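Phosphoribosylaminoimidazole-succinocarboxamide synthase (PDB 2CNQ) catalyses the ATP-dependent joining of aspartate to 4-carboxy-5-aminoimidazole ribotide, forming SAICAR in de novo purine biosynthesis. Local coordinates at residues G54-K59 against E103-L107; Y24-A28 against L108-H112. All coordinates share one frame; numbering follows the deposited sequence. Where two conformers were deposited one is given.

Strand 106-110 serves two contacts of different kinds. It is the last strand in the order of the four-stranded antiparallel sheet, and the segments that adjoin along it enter both interactions, whose centres lie about 16 Å apart. Interaction 1 sets the approach to this strand against helix 53-67; it is partly buried and mixes methyl packing, a guanidinium face and one salt bridge. Interaction 2 lies at the surface near the other end of the strand, where the turn after strand 21-25 is met by one apolar pair and a lysine. S106 and L107 of interaction 1 and L108 of interaction 2 line one pocket for AMZ or AMP; interaction 2 alone also meets the adenine of ADP, through H110 and H112.

Interaction 1 of 2, residues G54-K59 against E103-L107; sequences GILLTK and EDRSL
The backbones of helix segment 54-59 and segment 103-107 come close at I55 and R105, whose CA atoms are 4.2 Å apart, and I55 CA gives a CA-H...O contact to D104 O at 3.5 Å. I55 CG1 lies over one face of the R105 guanidinium, towards its rim. G54, lacking a side chain, lets R105 NH1 approach its CA to 3.7 Å. With chi1 at 58°, R105 starts between its own backbone N and carbonyl carbon and bends again at chi3; the group then pairs with D37 and A35 O. The contact thus joins helix 53-67 to strand 106-110 of the antiparallel sheet, whose S106 and L107 border a nucleotide pocket. T58 points at this strand: T58 CG2 meets L107 CD2 tip to tip at 3.7 Å. On the same side chain, T58 OG1 donates to G54 O at 2.8 Å, from the face opposite the backbone donor of the helix. An alanine here is likely to leave L107 CD2 without its methyl partner and G54 O with one donor fewer. Farther out, K59 NZ, in one of two conformers, forms a salt bridge with D104 OD2 at 2.8 Å, on the anti side and 27° out of the carboxylate plane.

Interaction 2 of 2, residues Y24-A28 against L108-H112; sequences YEVDA and LVHKH. With ADP (adenosine-5'-diphosphate), chain B.
V26 and L108 meet methyl to methyl, CG2 to CD1 at 3.8 Å, with their side chains crossing at about a right angle. L108 lies on strand 106-110, while V26 sits where the chain turns a corner after strand 21-25; these two strands lie on either side of strand 30-35 in the antiparallel sheet, 21-25 forming a hairpin with it. This explains why the CA atoms of V26 and L108 stay 8.3 Å apart and only side chains bridge the gap. L108 also borders the pocket of the bound AMZ, to which its backbone N donates a hydrogen bond. At the turn, V26 and D27 both face T30 in a classic beta bulge, and D27 OD2 is held by T30 OG1 and G29 N.

K111 reaches from beyond the end of its strand toward this turn. Its chain runs extended to CD and then bends (chi3 -40°), which lets K111 NZ donate a hydrogen bond to A28 O at 2.8 Å. The ammonium group sits above the carbonyl plane, 53° out of it, and so not on a lone pair. E25 crosses the lysine obliquely, and E25 OE1 makes a long salt bridge with K111 NZ at 3.8 Å. Both E25 and K111 were deposited in two conformers, so this polar pairing describes one of the states.

While its side chain turns to the hairpin, the backbone around K111 reads the adenine of ADP, much as a protein kinase hinge does: ADP N6 donates to H110 O at 3.0 Å, and H112 N donates to ADP N1 at 3.2 Å, with an almost straight N-H...N angle of 169°.

Interaction 1 of 2, residues G54-K59 against E103-L107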
ATOM      1  N   GLY A  54       7.846   8.076   3.638  1.00  5.33           N
ATOM      2  CA  GLY A  54       7.510   8.139   2.251  1.00  5.58           C
ATOM      3  C   GLY A  54       8.592   7.671   1.355  1.00  5.32           C
ATOM      4  O   GLY A  54       8.337   7.135   0.287  1.00  5.47           O
ATOM      5  N   ILE A  55       9.827   7.863   1.760  1.00  5.25           N
ATOM      6  CA  ILE A  55      10.928   7.296   1.018  1.00  5.33           C
ATOM      7  C   ILE A  55      10.810   5.786   1.052  1.00  5.29           C
ATOM      8  O   ILE A  55      10.953   5.120   0.066  1.00  5.67           O
ATOM      9  CB  ILE A  55      12.243   7.766   1.593  1.00  5.80           C
ATOM     10  CG1 ILE A  55      12.381   9.274   1.366  1.00  6.06           C
ATOM     11  CG2 ILE A  55      13.364   7.002   0.955  1.00  6.52           C
ATOM     12  CD1 ILE A  55      13.582   9.861   2.015  1.00  7.70           C
ATOM     13  N   LEU A  56      10.522   5.236   2.213  1.00  5.51           N
ATOM     14  CA  LEU A  56      10.370   3.794   2.322  1.00  5.77           C
ATOM     15  C   LEU A  56       9.261   3.305   1.469  1.00  5.65           C
ATOM     16  O   LEU A  56       9.406   2.305   0.765  1.00  5.93           O
ATOM     17  CB  LEU A  56      10.181   3.432   3.760  1.00  5.95           C
ATOM     18  CG  LEU A  56      10.185   1.955   4.052  1.00  6.36           C
ATOM     19  CD1 LEU A  56      10.691   1.750   5.429  1.00  7.28           C
ATOM     20  CD2 LEU A  56       8.838   1.328   3.922  1.00  6.50           C
ATOM     21  N   LEU A  57       8.135   3.976   1.476  1.00  5.51           N
ATOM     22  CA  LEU A  57       7.029   3.504   0.666  1.00  5.49           C
ATOM     23  C   LEU A  57       7.396   3.531  -0.777  1.00  5.31           C
ATOM     24  O   LEU A  57       6.998   2.658  -1.523  1.00  5.77           O
ATOM     25  CB  LEU A  57       5.820   4.356   0.880  1.00  5.50           C
ATOM     26  CG  LEU A  57       5.316   4.467   2.293  1.00  5.99           C
ATOM     27  CD1 LEU A  57       4.146   5.385   2.312  1.00  7.45           C
ATOM     28  CD2 LEU A  57       5.009   3.142   2.888  1.00  7.28           C
ATOM     29  N   THR A  58       8.122   4.544  -1.176  1.00  5.22           N
ATOM     30  CA  THR A  58       8.525   4.687  -2.532  1.00  5.54           C
ATOM     31  C   THR A  58       9.474   3.605  -2.903  1.00  5.42           C
ATOM     32  O   THR A  58       9.292   2.904  -3.874  1.00  6.05           O
ATOM     33  CB  THR A  58       9.146   6.055  -2.737  1.00  5.47           C
ATOM     34  OG1 THR A  58       8.187   7.058  -2.460  1.00  6.08           O
ATOM     35  CG2 THR A  58       9.604   6.246  -4.135  1.00  6.65           C
ATOM     36  N   LYS A  59      10.539   3.476  -2.138  1.00  5.64           N
ATOM     37  CA  LYS A  59      11.553   2.516  -2.463  0.50  5.99           C
ATOM     38  C   LYS A  59      11.030   1.106  -2.426  1.00  5.73           C
ATOM     39  O   LYS A  59      11.367   0.294  -3.244  1.00  6.20           O
ATOM     40  CB  LYS A  59      12.694   2.673  -1.474  0.47  6.15           C
ATOM     41  CG  LYS A  59      13.381   4.025  -1.530  0.47  7.27           C
ATOM     42  CD  LYS A  59      14.000   4.406  -2.874  0.47  9.98           C
ATOM     43  CE  LYS A  59      14.474   5.869  -2.812  0.47 11.19           C
ATOM     44  NZ  LYS A  59      15.379   6.229  -3.943  0.47 10.62           N
ATOM     45  N   GLU A 103      13.097  14.249  -3.440  1.00  5.49           N
ATOM     46  CA  GLU A 103      14.004  13.201  -3.774  1.00  5.84           C
ATOM     47  C   GLU A 103      13.729  11.978  -2.936  1.00  5.56           C
ATOM     48  O   GLU A 103      13.429  12.058  -1.768  1.00  5.95           O
ATOM     49  CB  GLU A 103      15.431  13.674  -3.628  0.57  6.16           C
ATOM     50  CG  GLU A 103      15.821  14.005  -2.210  0.57  6.08           C
ATOM     51  CD  GLU A 103      17.108  14.751  -2.110  0.57  6.96           C
ATOM     52  OE1 GLU A 103      17.817  14.889  -3.115  0.57 10.20           O
ATOM     53  OE2 GLU A 103      17.411  15.229  -1.010  0.57  7.33           O
ATOM     54  N   ASP A 104      13.841  10.837  -3.589  1.00  5.85           N
ATOM     55  CA  ASP A 104      13.713   9.521  -3.002  1.00  5.81           C
ATOM     56  C   ASP A 104      12.342   9.153  -2.568  1.00  5.77           C
ATOM     57  O   ASP A 104      12.141   8.021  -2.163  1.00  7.05           O
ATOM     58  CB  ASP A 104      14.698   9.326  -1.863  1.00  6.75           C
ATOM     59  CG  ASP A 104      16.089   9.440  -2.327  1.00  8.93           C
ATOM     60  OD1 ASP A 104      16.848  10.189  -1.713  1.00 12.42           O
ATOM     61  OD2 ASP A 104      16.406   8.768  -3.318  1.00 11.68           O
ATOM     62  N   ARG A 105      11.391  10.052  -2.690  1.00  5.15           N
ATOM     63  CA  ARG A 105      10.046   9.770  -2.253  1.00  5.18           C
ATOM     64  C   ARG A 105       9.063  10.050  -3.358  1.00  5.40           C
ATOM     65  O   ARG A 105       7.883  10.113  -3.119  1.00  5.69           O
ATOM     66  CB  ARG A 105       9.684  10.592  -1.051  1.00  5.18           C
ATOM     67  CG  ARG A 105       9.795  12.058  -1.292  1.00  5.72           C
ATOM     68  CD  ARG A 105       9.354  12.871  -0.147  1.00  6.14           C
ATOM     69  NE  ARG A 105      10.196  12.723   1.015  1.00  6.20           N
ATOM     70  CZ  ARG A 105       9.853  12.154   2.154  1.00  5.62           C
ATOM     71  NH1 ARG A 105       8.699  11.592   2.311  1.00  5.93           N
ATOM     72  NH2 ARG A 105      10.682  12.167   3.170  1.00  6.41           N
ATOM     73  N   SER A 106       9.546  10.193  -4.580  1.00  5.48           N
ATOM     74  CA  SER A 106       8.711  10.588  -5.671  1.00  5.78           C
ATOM     75  C   SER A 106       8.834   9.619  -6.781  1.00  6.19           C
ATOM     76  O   SER A 106       9.917   9.217  -7.170  1.00  7.51           O
ATOM     77  CB  SER A 106       9.117  11.954  -6.172  1.00  6.41           C
ATOM     78  OG  SER A 106       8.940  12.917  -5.183  1.00  6.94           O
ATOM     79  N   LEU A 107       7.705   9.302  -7.360  1.00  6.12           N
ATOM     80  CA  LEU A 107       7.666   8.506  -8.555  1.00  6.29           C
ATOM     81  C   LEU A 107       7.032   9.314  -9.628  1.00  5.91           C
ATOM     82  O   LEU A 107       6.063  10.000  -9.416  1.00  7.06           O
ATOM     83  CB  LEU A 107       6.885   7.232  -8.334  1.00  6.93           C
ATOM     84  CG  LEU A 107       7.533   6.344  -7.296  1.00  9.12           C
ATOM     85  CD1 LEU A 107       6.630   5.214  -6.988  1.00 10.97           C
ATOM     86  CD2 LEU A 107       8.851   5.828  -7.751  1.00  9.63           C
TER

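Interaction 2 of 2, residues Y24-A28 against L108-H112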
ATOM      1  N   TYR A  24       1.179  15.685  -8.132  1.00  6.00           N
ATOM      2  CA  TYR A  24       1.212  16.833  -8.999  1.00  6.30           C
ATOM      3  C   TYR A  24       1.131  16.389 -10.425  1.00  6.42           C
ATOM      4  O   TYR A  24       1.544  15.294 -10.782  1.00  6.93           O
ATOM      5  CB  TYR A  24       2.505  17.594  -8.807  1.00  6.59           C
ATOM      6  CG  TYR A  24       2.621  18.186  -7.452  1.00  6.36           C
ATOM      7  CD1 TYR A  24       2.197  19.470  -7.211  1.00  6.38           C
ATOM      8  CD2 TYR A  24       3.122  17.452  -6.404  1.00  6.23           C
ATOM      9  CE1 TYR A  24       2.299  20.018  -5.980  1.00  6.57           C
ATOM     10  CE2 TYR A  24       3.218  17.991  -5.162  1.00  6.53           C
ATOM     11  CZ  TYR A  24       2.785  19.260  -4.954  1.00  6.48           C
ATOM     12  OH  TYR A  24       2.863  19.850  -3.735  1.00  6.89           O
ATOM     13  N   GLU A  25       0.681  17.290 -11.268  1.00  6.56           N
ATOM     14  CA  GLU A  25       0.610  17.026 -12.676  1.00  6.85           C
ATOM     15  C   GLU A  25       1.851  17.478 -13.335  1.00  7.10           C
ATOM     16  O   GLU A  25       2.165  18.665 -13.344  1.00  8.76           O
ATOM     17  CB  GLU A  25      -0.561  17.762 -13.263  0.56  7.74           C
ATOM     18  CG  GLU A  25      -0.569  17.745 -14.754  0.56  9.28           C
ATOM     19  CD  GLU A  25      -1.789  18.410 -15.269  0.56 10.58           C
ATOM     20  OE1 GLU A  25      -2.925  18.000 -14.913  0.56 14.14           O
ATOM     21  OE2 GLU A  25      -1.625  19.398 -15.968  0.56 14.70           O
ATOM     22  N   VAL A  26       2.564  16.550 -13.909  1.00  7.18           N
ATOM     23  CA  VAL A  26       3.731  16.875 -14.684  1.00  7.63           C
ATOM     24  C   VAL A  26       3.313  17.293 -16.052  1.00  7.85           C
ATOM     25  O   VAL A  26       3.837  18.244 -16.604  1.00  9.88           O
ATOM     26  CB  VAL A  26       4.691  15.715 -14.685  1.00  7.42           C
ATOM     27  CG1 VAL A  26       5.855  15.972 -15.596  1.00  9.34           C
ATOM     28  CG2 VAL A  26       5.184  15.492 -13.287  1.00  8.06           C
ATOM     29  N   ASP A  27       2.411  16.543 -16.640  1.00  8.36           N
ATOM     30  CA  ASP A  27       1.870  16.909 -17.888  1.00  9.17           C
ATOM     31  C   ASP A  27       0.606  16.165 -18.013  1.00  9.60           C
ATOM     32  O   ASP A  27       0.118  15.529 -17.070  1.00  9.63           O
ATOM     33  CB  ASP A  27       2.849  16.636 -19.035  1.00 10.33           C
ATOM     34  CG  ASP A  27       3.217  15.197 -19.172  1.00 10.83           C
ATOM     35  OD1 ASP A  27       4.343  14.954 -19.550  1.00 14.81           O
ATOM     36  OD2 ASP A  27       2.405  14.296 -18.889  1.00 12.11           O
ATOM     37  N   ALA A  28       0.021  16.255 -19.177  1.00 10.85           N
ATOM     38  CA  ALA A  28      -1.264  15.694 -19.352  1.00 11.22           C
ATOM     39  C   ALA A  28      -1.344  14.236 -18.986  1.00 11.48           C
ATOM     40  O   ALA A  28      -2.386  13.767 -18.609  1.00 13.45           O
ATOM     41  CB  ALA A  28      -1.714  15.904 -20.778  1.00 12.63           C
ATOM     42  N   LEU A 108       7.582   9.193 -10.801  1.00  6.56           N
ATOM     43  CA  LEU A 108       6.994   9.741 -11.990  1.00  6.26           C
ATOM     44  C   LEU A 108       6.162   8.632 -12.559  1.00  6.13           C
ATOM     45  O   LEU A 108       6.692   7.580 -12.868  1.00  6.57           O
ATOM     46  CB  LEU A 108       8.094  10.143 -12.938  1.00  7.12           C
ATOM     47  CG  LEU A 108       7.651  10.893 -14.137  1.00  8.70           C
ATOM     48  CD1 LEU A 108       7.158  12.246 -13.749  1.00 10.48           C
ATOM     49  CD2 LEU A 108       8.795  10.992 -15.094  1.00 10.06           C
ATOM     50  N   VAL A 109       4.870   8.852 -12.636  1.00  6.13           N
ATOM     51  CA  VAL A 109       3.983   7.790 -12.999  1.00  6.25           C
ATOM     52  C   VAL A 109       3.062   8.261 -14.058  1.00  6.38           C
ATOM     53  O   VAL A 109       2.734   9.416 -14.195  1.00  7.37           O
ATOM     54  CB  VAL A 109       3.193   7.264 -11.796  1.00  6.88           C
ATOM     55  CG1 VAL A 109       4.147   6.820 -10.702  1.00  7.16           C
ATOM     56  CG2 VAL A 109       2.231   8.246 -11.275  1.00  7.06           C
ATOM     57  N   HIS A 110       2.612   7.311 -14.823  1.00  6.87           N
ATOM     58  CA  HIS A 110       1.603   7.553 -15.773  1.00  7.59           C
ATOM     59  C   HIS A 110       0.275   7.644 -15.074  1.00  8.03           C
ATOM     60  O   HIS A 110      -0.063   6.822 -14.259  1.00  8.53           O
ATOM     61  CB  HIS A 110       1.546   6.365 -16.712  0.61  8.31           C
ATOM     62  CG  HIS A 110       2.748   6.228 -17.575  0.61  8.71           C
ATOM     63  ND1 HIS A 110       2.963   7.041 -18.661  0.61 11.20           N
ATOM     64  CD2 HIS A 110       3.794   5.370 -17.526  0.61  9.88           C
ATOM     65  CE1 HIS A 110       4.101   6.698 -19.236  0.61 11.21           C
ATOM     66  NE2 HIS A 110       4.614   5.671 -18.584  0.61  9.00           N
ATOM     67  N   LYS A 111      -0.485   8.646 -15.421  1.00  8.20           N
ATOM     68  CA  LYS A 111      -1.837   8.755 -14.960  1.00  9.09           C
ATOM     69  C   LYS A 111      -2.588   7.618 -15.570  1.00  9.56           C
ATOM     70  O   LYS A 111      -2.568   7.443 -16.761  1.00 13.30           O
ATOM     71  CB  LYS A 111      -2.303  10.160 -15.329  0.60 10.11           C
ATOM     72  CG  LYS A 111      -3.634  10.537 -14.779  0.60 11.12           C
ATOM     73  CD  LYS A 111      -4.130  11.910 -15.290  0.60 12.77           C
ATOM     74  CE  LYS A 111      -3.068  13.079 -15.421  0.60 14.91           C
ATOM     75  NZ  LYS A 111      -3.508  14.441 -16.104  0.60 13.96           N
ATOM     76  N   HIS A 112      -3.280   6.851 -14.777  1.00  9.30           N
ATOM     77  CA  HIS A 112      -4.069   5.779 -15.310  1.00  9.72           C
ATOM     78  C   HIS A 112      -5.450   5.900 -14.834  1.00  9.34           C
ATOM     79  O   HIS A 112      -5.713   6.380 -13.751  1.00 10.43           O
ATOM     80  CB  HIS A 112      -3.519   4.430 -14.896  1.00 10.44           C
ATOM     81  CG  HIS A 112      -2.427   3.978 -15.781  1.00 10.72           C
ATOM     82  ND1 HIS A 112      -2.669   3.588 -17.072  1.00 12.04           N
ATOM     83  CD2 HIS A 112      -1.095   3.888 -15.598  1.00 10.47           C
ATOM     84  CE1 HIS A 112      -1.533   3.268 -17.647  1.00 12.34           C
ATOM     85  NE2 HIS A 112      -0.563   3.450 -16.779  1.00 11.02           N
TER
HETATM   86  PB  ADP B1307      -5.209   7.690  -0.292  1.00  7.97           P
HETATM   87  O1B ADP B1307      -4.707   6.357   0.016  1.00  9.67           O
HETATM   88  O2B ADP B1307      -6.476   7.657  -1.039  1.00 11.30           O
HETATM   89  O3B ADP B1307      -5.356   8.636   0.797  1.00 10.42           O
HETATM   90  PA  ADP B1307      -2.608   8.295  -1.297  1.00  6.51           P
HETATM   91  O1A ADP B1307      -2.143   6.909  -1.221  1.00  7.41           O
HETATM   92  O2A ADP B1307      -2.100   9.270  -0.346  1.00  6.59           O
HETATM   93  O3A ADP B1307      -4.179   8.346  -1.306  1.00  7.60           O
HETATM   94  O5' ADP B1307      -2.327   8.892  -2.722  1.00  6.84           O
HETATM   95  C5' ADP B1307      -2.336   8.163  -3.929  1.00  6.92           C
HETATM   96  C4' ADP B1307      -3.555   8.533  -4.720  1.00  6.78           C
HETATM   97  O4' ADP B1307      -3.186   8.413  -6.093  1.00  6.98           O
HETATM   98  C3' ADP B1307      -4.709   7.598  -4.532  1.00  7.16           C
HETATM   99  O3' ADP B1307      -5.916   8.255  -4.835  1.00  8.35           O
HETATM  100  C2' ADP B1307      -4.467   6.570  -5.604  1.00  6.88           C
HETATM  101  O2' ADP B1307      -5.600   5.834  -5.943  1.00  7.34           O
HETATM  102  C1' ADP B1307      -4.008   7.443  -6.710  1.00  6.68           C
HETATM  103  N9  ADP B1307      -3.220   6.820  -7.731  1.00  6.31           N
HETATM  104  C8  ADP B1307      -2.296   5.871  -7.562  1.00  6.39           C
HETATM  105  N7  ADP B1307      -1.669   5.572  -8.669  1.00  6.45           N
HETATM  106  C5  ADP B1307      -2.225   6.365  -9.599  1.00  6.68           C
HETATM  107  C6  ADP B1307      -2.002   6.575 -10.980  1.00  7.19           C
HETATM  108  N6  ADP B1307      -1.069   5.910 -11.629  1.00  7.23           N
HETATM  109  N1  ADP B1307      -2.796   7.408 -11.643  1.00  7.93           N
HETATM  110  C2  ADP B1307      -3.708   8.105 -10.973  1.00  8.26           C
HETATM  111  N3  ADP B1307      -3.953   8.056  -9.672  1.00  7.80           N
HETATM  112  C4  ADP B1307      -3.211   7.176  -9.004  1.00  6.87           C